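Side-chain contacts in SVP1-like protein 2 (Kluyveromyces lactis, PDB 4V16), which probably binds phosphatidylinositol 3,5-bisphosphate through a beta-propeller of the PROPPIN family, which leads to its association with membranes: residues 57-62 / 66-71; 114-119 / 145-150; 248-253 / 307-312; 284-289 / 294-299. All coordinates share one frame; numbering follows the deposited sequence.

Seven four-stranded antiparallel sheets follow one another along the chain as the blades of a propeller. Interactions 1 and 4 are hairpins of the first two strands in the second and seventh blades; interactions 2 and 3 join a blade to the next, third to fourth and sixth to seventh. Interactions 1 and 3 lie on opposite sides of the chain's centre, their centres about 31 Å apart. Interaction 4, nested within the loop that interaction 3 closes, touches it because strands 293-298 and 303-312 are sheet neighbours. Interactions 1 and 4 come within about 5 Å at their nearest atoms without touching. Here hairpin bonds join strands within a blade, and apolar side chains meet between blades.

Interaction 1 of 4, residues 57-62 / 66-71; sequences GTIRML and NYIAFV
Ile59 and Phe70 face each other as an antiparallel non-hydrogen-bonded pair, and the Ile59 side chain can be traced atom by atom across the neighbouring strand. Its CB stands 4.0 Å from Phe70 CB. The next atom, CG1, is carried trans to the backbone N (chi1 -175°) and packs against Ala69 O at 3.6 Å and Phe70 CB at 3.8 Å. The tip, CD1, then reaches Ile68 CG2 at 3.9 Å, so one extended branch lies obliquely across two residues of strand 67-72. This buried face continues onto Ile30 and Phe37 of the preceding sheet.

The hydrogen-bonded pair is Arg60 with Ala69, whose backbones exchange bonds in both directions; Arg60 N donates to Ala69 O at 2.7 Å. On that face the Arg60 chain bends at its second torsion and leads away from Ala69. Its NH1 returns to Ile59 O at 2.8 Å, approaching from 59° above the carbonyl plane while the oxygen lies in the guanidinium plane. A salt bridge from NH1 to Asp19 gives the group a second tie, to the adjacent blade.

Near the turn, Leu62 and Tyr67 run side by side, Leu62 CD2 meeting Tyr67 CD2 at 4.0 Å. The axes of strand segments 59-61 and 67-71 run at 165°, the geometry of an antiparallel beta hairpin, here the first two strands of a four-stranded propeller blade.

Interaction 2 of 4, residues 114-119 / 145-150; sequences DVISIF and LVYSNE
The interface between two consecutive propeller blades is where Ile116 and Ile118, on strand 115-120, meet Tyr147 and Leu145, on strand 144-148. The strands belong to different sheets, and even the nearest backbone pair, Ile116 and Tyr147, has its CA atoms 8.8 Å apart, so side chains alone bridge the gap. Ile116 does so with its CD1 methyl, which lies 3.5 Å from Tyr147 CB and 3.9 Å from Tyr147 CG. It arrives obliquely at the root of the aromatic side chain, whose CG sits between its own backbone N and carbonyl carbon (chi1 64°). Two residues along each strand, Ile118 CD1 and Leu145 CD2 approach tip to tip at 4.1 Å. Both pairs are apolar, and three of the four residues are buried.

Toward one end the character changes: Asp114 OD2 and Glu150 OE1 are 4.6 Å apart, like charges not in contact, and both side chains also touch Lys133. Strand 132-133, the outermost of the earlier blade, borders the contact, with Ile132 against Tyr147. From the later blade, Cys138 of strand 138-141 packs on both Ile116 and Tyr147; Val109 of strand 107-112, in the earlier blade, lies against Ile116.

Interaction 3 of 4, residues 248-253 / 307-312; sequences LHVFEV and FKLNYN
Leu248 sets its CD2 methyl squarely over one face of the Phe307 ring, 4.1 Å from the ring centroid and only 2° off the ring normal, which makes this a well-centred CH-pi contact. The Leu248 side chain leaves with CG trans to the backbone N (chi1 173°), and this stretches the branch across the gap between two propeller blades. The second apolar pair lies beside it: Val250 CG1 meets Leu309 CD2 at 4.3 Å, methyl against methyl. These four residues, all buried, form the closely packed part of the contact, although their backbones stay well separated; even Val250 and Leu309 have their CA atoms 9.2 Å apart.

Further along, the two segments part company. Glu252, which is partly exposed, has its OE2 6.4 Å from Tyr311 CE1, its closest approach to segment 307-312, and the exposed Tyr311 meets Trp318 of its own blade. Just beyond strand 247-252 the chain is not modelled over 256-266, the region holding the engineered Gly-Ser linker that replaces loop 6CD.

Strand 271-274, the last of the sixth blade, borders the packed end: Phe273 meets Phe307 edge-to-face, and Cys271 touches both Val250 and Leu309. Contacts between the two segments are made by methyl groups and one aromatic face, with no polar pairing to fix a register, so dispersion and burial of apolar surface probably account for most of the cohesion between these two segments.

Interaction 4 of 4, residues 284-289 / 294-299; sequences CKIAWI and LVIVWP
Ala287 N donates to Val295 O at 2.8 Å, a bent bond with an N-H...O angle of 130°. The return bond, Val295 N to Ala287 O, completes this antiparallel hydrogen-bonded pair, though its modelled length is too short to be relied on. Lys285 and Val297 form the next such pair: Val297 N gives a nearly straight bond of 3.1 Å to Lys285 O, whereas Lys285 N to Val297 O is weak.

On the face bearing Ile286, Trp288, Leu294 and Ile296, the packing is apolar. Leu294 lies alongside Trp288 and spreads over one face of the indole, its CD1 3.6 Å from the centroid of the six-membered ring. The other branch, CD2, meets Ile286 CG2 at 3.7 Å. Ile296 bends its chain at the second torsion (chi2 -61°), bringing CD1 to 3.6 Å from Ile286 CG1. At the far end Cys284 CB stands over a face of Trp298, 4.0 Å from the six-membered centroid, with SG in an oblique sulfur-aromatic contact at 4.6 Å from the same centroid.

The polar ends bind elsewhere: Trp288 NE1 to Arg231 O, Trp298 NE1 to Asp305. Lys285 NZ reaches the first blade, bonding Tyr20 O and forming a salt bridge with Glu21. The hairpin therefore divides its chemistry: backbone bonds set the register, aromatic faces and methyls pack on one side, and a lysine links the last blade to the first, consistent with a part in closing the ring.

Interaction 1 of 4, residues 57-62 / 66-71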
# COMPACT_ATOMS: atom_id res chain seq x y z
N GLY A 57 9.94 9.55 -10.74
CA GLY A 57 8.62 8.97 -10.94
C GLY A 57 8.09 8.34 -9.67
O GLY A 57 7.95 9.02 -8.65
N THR A 58 7.79 7.05 -9.72
CA THR A 58 7.32 6.33 -8.54
C THR A 58 8.48 6.25 -7.55
O THR A 58 9.63 6.03 -7.94
CB THR A 58 6.83 4.90 -8.87
OG1 THR A 58 7.95 4.01 -8.97
CG2 THR A 58 6.01 4.86 -10.17
N ILE A 59 8.18 6.41 -6.26
CA ILE A 59 9.22 6.49 -5.24
C ILE A 59 8.81 5.71 -3.99
O ILE A 59 7.66 5.78 -3.55
CB ILE A 59 9.53 7.95 -4.87
CG1 ILE A 59 10.69 8.01 -3.89
CG2 ILE A 59 8.28 8.64 -4.31
CD1 ILE A 59 11.30 9.38 -3.76
N ARG A 60 9.76 4.97 -3.44
CA ARG A 60 9.52 4.15 -2.26
C ARG A 60 10.61 4.39 -1.23
O ARG A 60 11.64 5.00 -1.52
CB ARG A 60 9.46 2.67 -2.63
CG ARG A 60 8.29 2.29 -3.51
CD ARG A 60 6.97 2.42 -2.77
NE ARG A 60 5.84 2.03 -3.62
CZ ARG A 60 5.22 2.85 -4.46
NH1 ARG A 60 5.61 4.11 -4.59
NH2 ARG A 60 4.21 2.40 -5.19
N MET A 61 10.37 3.89 -0.02
CA MET A 61 11.22 4.17 1.12
C MET A 61 11.39 2.91 1.96
O MET A 61 10.45 2.13 2.12
CB MET A 61 10.61 5.29 1.96
CG MET A 61 11.42 5.72 3.16
SD MET A 61 10.54 6.99 4.09
CE MET A 61 11.76 7.39 5.34
N LEU A 62 12.60 2.69 2.47
CA LEU A 62 12.88 1.52 3.30
C LEU A 62 12.83 1.85 4.78
O LEU A 62 13.80 2.36 5.34
CB LEU A 62 14.25 0.93 2.94
CG LEU A 62 14.67 -0.31 3.75
CD1 LEU A 62 13.62 -1.41 3.66
CD2 LEU A 62 16.02 -0.82 3.26
N ASN A 66 18.12 5.41 5.56
CA ASN A 66 18.54 6.40 4.58
C ASN A 66 18.41 5.88 3.15
O ASN A 66 18.85 6.52 2.20
CB ASN A 66 20.00 6.80 4.85
CG ASN A 66 20.93 5.60 4.95
OD1 ASN A 66 20.62 4.62 5.63
ND2 ASN A 66 22.07 5.68 4.28
N TYR A 67 17.78 4.71 3.00
CA TYR A 67 17.71 4.04 1.71
C TYR A 67 16.40 4.34 0.98
O TYR A 67 15.33 3.91 1.40
CB TYR A 67 17.89 2.54 1.90
CG TYR A 67 19.27 2.16 2.40
CD1 TYR A 67 20.41 2.67 1.79
CD2 TYR A 67 19.44 1.33 3.50
CE1 TYR A 67 21.67 2.34 2.24
CE2 TYR A 67 20.70 0.99 3.96
CZ TYR A 67 21.81 1.51 3.32
OH TYR A 67 23.08 1.18 3.77
N ILE A 68 16.52 5.07 -0.12
CA ILE A 68 15.38 5.50 -0.92
C ILE A 68 15.50 4.93 -2.33
O ILE A 68 16.59 4.88 -2.90
CB ILE A 68 15.29 7.03 -0.98
CG1 ILE A 68 15.14 7.61 0.43
CG2 ILE A 68 14.12 7.47 -1.86
CD1 ILE A 68 15.34 9.11 0.50
N ALA A 69 14.37 4.50 -2.89
CA ALA A 69 14.33 3.99 -4.25
C ALA A 69 13.30 4.75 -5.07
O ALA A 69 12.13 4.84 -4.68
CB ALA A 69 14.01 2.50 -4.26
N PHE A 70 13.73 5.30 -6.20
CA PHE A 70 12.82 5.99 -7.11
C PHE A 70 13.09 5.57 -8.55
O PHE A 70 14.19 5.15 -8.90
CB PHE A 70 12.94 7.51 -6.96
CG PHE A 70 14.28 8.07 -7.38
CD1 PHE A 70 14.51 8.43 -8.69
CD2 PHE A 70 15.29 8.25 -6.45
CE1 PHE A 70 15.74 8.95 -9.08
CE2 PHE A 70 16.52 8.77 -6.82
CZ PHE A 70 16.74 9.12 -8.14
N VAL A 71 12.06 5.69 -9.38
CA VAL A 71 12.15 5.35 -10.80
C VAL A 71 12.24 6.62 -11.64
O VAL A 71 11.43 7.54 -11.48
CB VAL A 71 10.93 4.53 -11.26
CG1 VAL A 71 11.09 4.12 -12.72
CG2 VAL A 71 10.75 3.30 -10.38

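Interaction 2 of 4, residues 114-119 / 145-150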
# COMPACT_ATOMS: atom_id res chain seq x y z
N ASP A 114 3.87 -6.58 -17.44
CA ASP A 114 3.12 -7.81 -17.25
C ASP A 114 3.85 -8.76 -16.29
O ASP A 114 3.45 -9.91 -16.13
CB ASP A 114 2.91 -8.50 -18.61
CG ASP A 114 1.86 -9.59 -18.57
OD1 ASP A 114 1.00 -9.56 -17.67
OD2 ASP A 114 1.90 -10.48 -19.45
N VAL A 115 4.89 -8.24 -15.65
CA VAL A 115 5.87 -9.08 -14.96
C VAL A 115 6.29 -8.55 -13.59
O VAL A 115 6.29 -7.34 -13.36
CB VAL A 115 7.13 -9.24 -15.85
CG1 VAL A 115 8.29 -9.83 -15.08
CG2 VAL A 115 6.81 -10.10 -17.07
N ILE A 116 6.64 -9.47 -12.69
CA ILE A 116 7.22 -9.13 -11.39
C ILE A 116 8.69 -9.53 -11.36
O ILE A 116 9.02 -10.71 -11.52
CB ILE A 116 6.48 -9.83 -10.23
CG1 ILE A 116 5.02 -9.37 -10.17
CG2 ILE A 116 7.17 -9.54 -8.90
CD1 ILE A 116 4.16 -10.15 -9.19
N SER A 117 9.57 -8.55 -11.14
CA SER A 117 11.01 -8.80 -11.05
C SER A 117 11.47 -8.71 -9.60
O SER A 117 10.97 -7.89 -8.83
CB SER A 117 11.79 -7.81 -11.91
OG SER A 117 11.35 -7.86 -13.26
N ILE A 118 12.44 -9.54 -9.23
CA ILE A 118 12.95 -9.59 -7.87
C ILE A 118 14.48 -9.48 -7.86
O ILE A 118 15.18 -10.43 -8.22
CB ILE A 118 12.52 -10.89 -7.16
CG1 ILE A 118 10.99 -11.00 -7.14
CG2 ILE A 118 13.08 -10.94 -5.74
CD1 ILE A 118 10.46 -12.31 -6.59
N PHE A 119 14.97 -8.32 -7.44
CA PHE A 119 16.41 -8.09 -7.32
C PHE A 119 16.86 -8.22 -5.87
O PHE A 119 16.04 -8.23 -4.96
CB PHE A 119 16.78 -6.70 -7.85
CG PHE A 119 16.28 -6.42 -9.24
CD1 PHE A 119 14.98 -6.00 -9.46
CD2 PHE A 119 17.12 -6.56 -10.33
CE1 PHE A 119 14.52 -5.74 -10.73
CE2 PHE A 119 16.67 -6.30 -11.61
CZ PHE A 119 15.37 -5.89 -11.81
N LEU A 145 5.42 -12.71 -0.68
CA LEU A 145 4.94 -12.19 -1.96
C LEU A 145 3.55 -12.71 -2.30
O LEU A 145 3.28 -13.91 -2.20
CB LEU A 145 5.91 -12.56 -3.08
CG LEU A 145 5.53 -12.14 -4.51
CD1 LEU A 145 5.43 -10.62 -4.63
CD2 LEU A 145 6.52 -12.70 -5.51
N VAL A 146 2.67 -11.80 -2.70
CA VAL A 146 1.33 -12.15 -3.16
C VAL A 146 1.09 -11.52 -4.52
O VAL A 146 1.36 -10.33 -4.72
CB VAL A 146 0.24 -11.69 -2.17
CG1 VAL A 146 -1.14 -12.06 -2.68
CG2 VAL A 146 0.48 -12.30 -0.79
N TYR A 147 0.59 -12.31 -5.46
CA TYR A 147 0.26 -11.81 -6.79
C TYR A 147 -0.87 -12.62 -7.40
O TYR A 147 -1.11 -13.77 -7.01
CB TYR A 147 1.50 -11.84 -7.70
CG TYR A 147 2.04 -13.23 -7.97
CD1 TYR A 147 2.99 -13.81 -7.14
CD2 TYR A 147 1.61 -13.96 -9.08
CE1 TYR A 147 3.48 -15.08 -7.39
CE2 TYR A 147 2.10 -15.23 -9.34
CZ TYR A 147 3.04 -15.78 -8.49
OH TYR A 147 3.53 -17.04 -8.74
N SER A 148 -1.58 -12.02 -8.35
CA SER A 148 -2.68 -12.69 -9.03
C SER A 148 -2.19 -13.50 -10.22
O SER A 148 -1.26 -13.09 -10.92
CB SER A 148 -3.73 -11.67 -9.48
OG SER A 148 -3.15 -10.65 -10.28
N ASN A 149 -2.81 -14.65 -10.45
CA ASN A 149 -2.48 -15.49 -11.60
C ASN A 149 -2.71 -14.73 -12.90
O ASN A 149 -3.63 -13.92 -12.99
CB ASN A 149 -3.31 -16.77 -11.58
CG ASN A 149 -2.99 -17.69 -12.73
OD1 ASN A 149 -3.56 -17.56 -13.82
ND2 ASN A 149 -2.08 -18.63 -12.50
N GLU A 150 -1.87 -14.98 -13.91
CA GLU A 150 -1.88 -14.15 -15.11
C GLU A 150 -3.09 -14.40 -16.01
O GLU A 150 -3.40 -13.57 -16.87
CB GLU A 150 -0.59 -14.35 -15.91
CG GLU A 150 -0.40 -15.75 -16.47
CD GLU A 150 0.67 -15.81 -17.56
OE1 GLU A 150 0.80 -14.83 -18.33
OE2 GLU A 150 1.36 -16.85 -17.66

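Interaction 3 of 4, residues 248-253 / 307-312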
# COMPACT_ATOMS: atom_id res chain seq x y z
N LEU A 248 -15.36 5.93 4.54
CA LEU A 248 -14.34 5.19 5.28
C LEU A 248 -15.00 4.11 6.14
O LEU A 248 -15.80 4.42 7.02
CB LEU A 248 -13.52 6.15 6.16
CG LEU A 248 -12.51 5.51 7.12
CD1 LEU A 248 -11.48 4.70 6.37
CD2 LEU A 248 -11.84 6.59 7.96
N HIS A 249 -14.66 2.86 5.86
CA HIS A 249 -15.16 1.72 6.63
C HIS A 249 -14.08 1.18 7.57
O HIS A 249 -12.89 1.35 7.32
CB HIS A 249 -15.62 0.60 5.71
CG HIS A 249 -16.72 0.99 4.78
ND1 HIS A 249 -18.06 0.84 5.09
CD2 HIS A 249 -16.69 1.54 3.54
CE1 HIS A 249 -18.80 1.27 4.08
NE2 HIS A 249 -17.99 1.70 3.13
N VAL A 250 -14.51 0.52 8.64
CA VAL A 250 -13.60 -0.19 9.53
C VAL A 250 -14.24 -1.51 9.94
O VAL A 250 -15.35 -1.53 10.48
CB VAL A 250 -13.26 0.64 10.79
CG1 VAL A 250 -12.25 -0.10 11.65
CG2 VAL A 250 -12.73 2.01 10.39
N PHE A 251 -13.54 -2.61 9.68
CA PHE A 251 -14.05 -3.94 9.98
C PHE A 251 -13.25 -4.58 11.11
O PHE A 251 -12.02 -4.47 11.14
CB PHE A 251 -13.99 -4.83 8.73
CG PHE A 251 -14.73 -4.26 7.55
CD1 PHE A 251 -16.08 -4.52 7.36
CD2 PHE A 251 -14.08 -3.46 6.63
CE1 PHE A 251 -16.76 -4.00 6.27
CE2 PHE A 251 -14.75 -2.93 5.54
CZ PHE A 251 -16.09 -3.21 5.36
N GLU A 252 -13.95 -5.23 12.04
CA GLU A 252 -13.29 -5.93 13.14
C GLU A 252 -13.04 -7.38 12.73
O GLU A 252 -13.88 -8.01 12.10
CB GLU A 252 -14.13 -5.86 14.41
CG GLU A 252 -13.32 -6.11 15.68
CD GLU A 252 -14.09 -5.78 16.94
OE1 GLU A 252 -15.32 -5.99 16.97
OE2 GLU A 252 -13.46 -5.30 17.91
N VAL A 253 -11.87 -7.90 13.10
CA VAL A 253 -11.39 -9.17 12.55
C VAL A 253 -11.64 -10.48 13.34
O VAL A 253 -11.79 -11.50 12.69
CB VAL A 253 -9.88 -9.06 12.26
CG1 VAL A 253 -9.32 -10.37 11.72
CG2 VAL A 253 -9.63 -7.95 11.24
N PHE A 307 -7.89 10.89 11.87
CA PHE A 307 -9.10 10.32 12.46
C PHE A 307 -8.82 9.67 13.81
O PHE A 307 -7.73 9.14 14.04
CB PHE A 307 -9.71 9.28 11.52
CG PHE A 307 -10.35 9.86 10.30
CD1 PHE A 307 -9.62 10.07 9.14
CD2 PHE A 307 -11.70 10.19 10.31
CE1 PHE A 307 -10.22 10.60 8.02
CE2 PHE A 307 -12.30 10.73 9.18
CZ PHE A 307 -11.56 10.93 8.04
N LYS A 308 -9.81 9.73 14.70
CA LYS A 308 -9.77 8.97 15.95
C LYS A 308 -10.86 7.91 15.94
O LYS A 308 -12.02 8.19 15.62
CB LYS A 308 -9.95 9.90 17.16
CG LYS A 308 -9.89 9.18 18.52
CD LYS A 308 -8.50 8.63 18.81
CE LYS A 308 -8.49 7.72 20.03
NZ LYS A 308 -8.86 8.43 21.29
N LEU A 309 -10.49 6.68 16.29
CA LEU A 309 -11.44 5.58 16.36
C LEU A 309 -11.91 5.40 17.80
O LEU A 309 -11.22 4.78 18.61
CB LEU A 309 -10.80 4.29 15.83
CG LEU A 309 -11.69 3.04 15.79
CD1 LEU A 309 -12.95 3.28 14.97
CD2 LEU A 309 -10.91 1.86 15.24
N ASN A 310 -13.08 5.94 18.11
CA ASN A 310 -13.60 5.93 19.47
C ASN A 310 -14.43 4.69 19.78
O ASN A 310 -14.98 4.06 18.87
CB ASN A 310 -14.45 7.18 19.72
CG ASN A 310 -13.62 8.43 19.86
OD1 ASN A 310 -12.58 8.43 20.52
ND2 ASN A 310 -14.07 9.52 19.24
N TYR A 311 -14.52 4.34 21.06
CA TYR A 311 -15.29 3.19 21.50
C TYR A 311 -16.03 3.49 22.80
O TYR A 311 -15.43 3.98 23.77
CB TYR A 311 -14.37 1.97 21.69
CG TYR A 311 -15.11 0.72 22.12
CD1 TYR A 311 -15.92 0.03 21.23
CD2 TYR A 311 -14.99 0.23 23.42
CE1 TYR A 311 -16.59 -1.11 21.61
CE2 TYR A 311 -15.66 -0.92 23.81
CZ TYR A 311 -16.46 -1.59 22.90
OH TYR A 311 -17.13 -2.73 23.28
N ASN A 312 -17.32 3.21 22.81
CA ASN A 312 -18.14 3.34 24.00
C ASN A 312 -18.35 1.98 24.66
O ASN A 312 -19.13 1.16 24.16
CB ASN A 312 -19.49 3.99 23.66
CG ASN A 312 -20.36 4.21 24.88
OD1 ASN A 312 -19.90 4.13 26.01
ND2 ASN A 312 -21.63 4.52 24.64

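Interaction 4 of 4, residues 284-289 / 294-299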
# COMPACT_ATOMS: atom_id res chain seq x y z
N CYS A 284 -6.66 8.15 -2.79
CA CYS A 284 -6.11 8.43 -1.47
C CYS A 284 -5.40 7.20 -0.93
O CYS A 284 -5.41 6.14 -1.56
CB CYS A 284 -7.21 8.89 -0.51
SG CYS A 284 -8.37 7.59 0.00
N LYS A 285 -4.77 7.34 0.23
CA LYS A 285 -4.14 6.20 0.90
C LYS A 285 -4.29 6.31 2.41
O LYS A 285 -4.16 7.38 2.99
CB LYS A 285 -2.66 6.11 0.51
CG LYS A 285 -2.45 5.74 -0.95
CD LYS A 285 -1.00 5.45 -1.28
CE LYS A 285 -0.84 5.03 -2.73
NZ LYS A 285 0.56 4.70 -3.10
N ILE A 286 -4.58 5.16 3.03
CA ILE A 286 -4.85 5.09 4.46
C ILE A 286 -3.57 4.77 5.22
O ILE A 286 -2.70 4.05 4.73
CB ILE A 286 -5.90 4.01 4.78
CG1 ILE A 286 -7.12 4.13 3.86
CG2 ILE A 286 -6.34 4.11 6.24
CD1 ILE A 286 -7.96 2.87 3.82
N ALA A 287 -3.46 5.31 6.44
CA ALA A 287 -2.34 4.99 7.32
C ALA A 287 -2.79 5.00 8.77
O ALA A 287 -3.33 5.99 9.26
CB ALA A 287 -1.21 5.97 7.12
N TRP A 288 -2.57 3.88 9.46
CA TRP A 288 -2.81 3.80 10.89
C TRP A 288 -1.64 4.41 11.66
O TRP A 288 -0.50 3.98 11.51
CB TRP A 288 -3.02 2.36 11.33
CG TRP A 288 -4.29 1.74 10.84
CD1 TRP A 288 -4.51 1.18 9.62
CD2 TRP A 288 -5.51 1.60 11.58
NE1 TRP A 288 -5.80 0.70 9.55
CE2 TRP A 288 -6.43 0.95 10.73
CE3 TRP A 288 -5.91 1.97 12.86
CZ2 TRP A 288 -7.74 0.66 11.14
CZ3 TRP A 288 -7.20 1.68 13.26
CH2 TRP A 288 -8.10 1.04 12.40
N ILE A 289 -1.93 5.42 12.48
CA ILE A 289 -0.91 6.05 13.31
C ILE A 289 -0.89 5.42 14.70
O ILE A 289 0.02 5.65 15.49
CB ILE A 289 -1.13 7.56 13.44
CG1 ILE A 289 -2.53 7.87 14.00
CG2 ILE A 289 -0.95 8.22 12.08
CD1 ILE A 289 -2.76 9.32 14.31
N LEU A 294 -6.16 6.85 12.49
CA LEU A 294 -5.88 6.73 11.06
C LEU A 294 -5.50 8.08 10.46
O LEU A 294 -5.83 9.13 11.01
CB LEU A 294 -7.08 6.18 10.29
CG LEU A 294 -7.51 4.73 10.54
CD1 LEU A 294 -8.29 4.61 11.83
CD2 LEU A 294 -8.33 4.23 9.36
N VAL A 295 -4.82 8.03 9.32
CA VAL A 295 -4.57 9.22 8.53
C VAL A 295 -4.86 8.94 7.05
O VAL A 295 -4.32 7.99 6.48
CB VAL A 295 -3.12 9.72 8.68
CG1 VAL A 295 -2.83 10.88 7.73
CG2 VAL A 295 -2.85 10.14 10.12
N ILE A 296 -5.73 9.76 6.46
CA ILE A 296 -6.02 9.67 5.03
C ILE A 296 -5.27 10.78 4.30
O ILE A 296 -5.50 11.96 4.57
CB ILE A 296 -7.53 9.81 4.74
CG1 ILE A 296 -8.34 8.80 5.57
CG2 ILE A 296 -7.80 9.61 3.25
CD1 ILE A 296 -8.00 7.35 5.30
N VAL A 297 -4.39 10.40 3.39
CA VAL A 297 -3.62 11.37 2.61
C VAL A 297 -4.27 11.61 1.25
O VAL A 297 -4.53 10.66 0.50
CB VAL A 297 -2.17 10.90 2.41
CG1 VAL A 297 -1.44 11.80 1.41
CG2 VAL A 297 -1.44 10.89 3.74
N TRP A 298 -4.53 12.88 0.94
CA TRP A 298 -5.14 13.26 -0.33
C TRP A 298 -4.10 13.89 -1.26
O TRP A 298 -3.66 15.01 -1.00
CB TRP A 298 -6.30 14.23 -0.10
CG TRP A 298 -7.37 13.69 0.80
CD1 TRP A 298 -7.52 13.93 2.13
CD2 TRP A 298 -8.45 12.82 0.43
NE1 TRP A 298 -8.62 13.26 2.62
CE2 TRP A 298 -9.21 12.58 1.59
CE3 TRP A 298 -8.85 12.22 -0.77
CZ2 TRP A 298 -10.34 11.76 1.59
CZ3 TRP A 298 -9.97 11.41 -0.77
CH2 TRP A 298 -10.70 11.19 0.40
N PRO A 299 -3.71 13.18 -2.33
CA PRO A 299 -2.62 13.68 -3.18
C PRO A 299 -2.93 14.99 -3.91
O PRO A 299 -2.14 15.93 -3.82
CB PRO A 299 -2.41 12.55 -4.19
CG PRO A 299 -3.69 11.79 -4.20
CD PRO A 299 -4.24 11.89 -2.81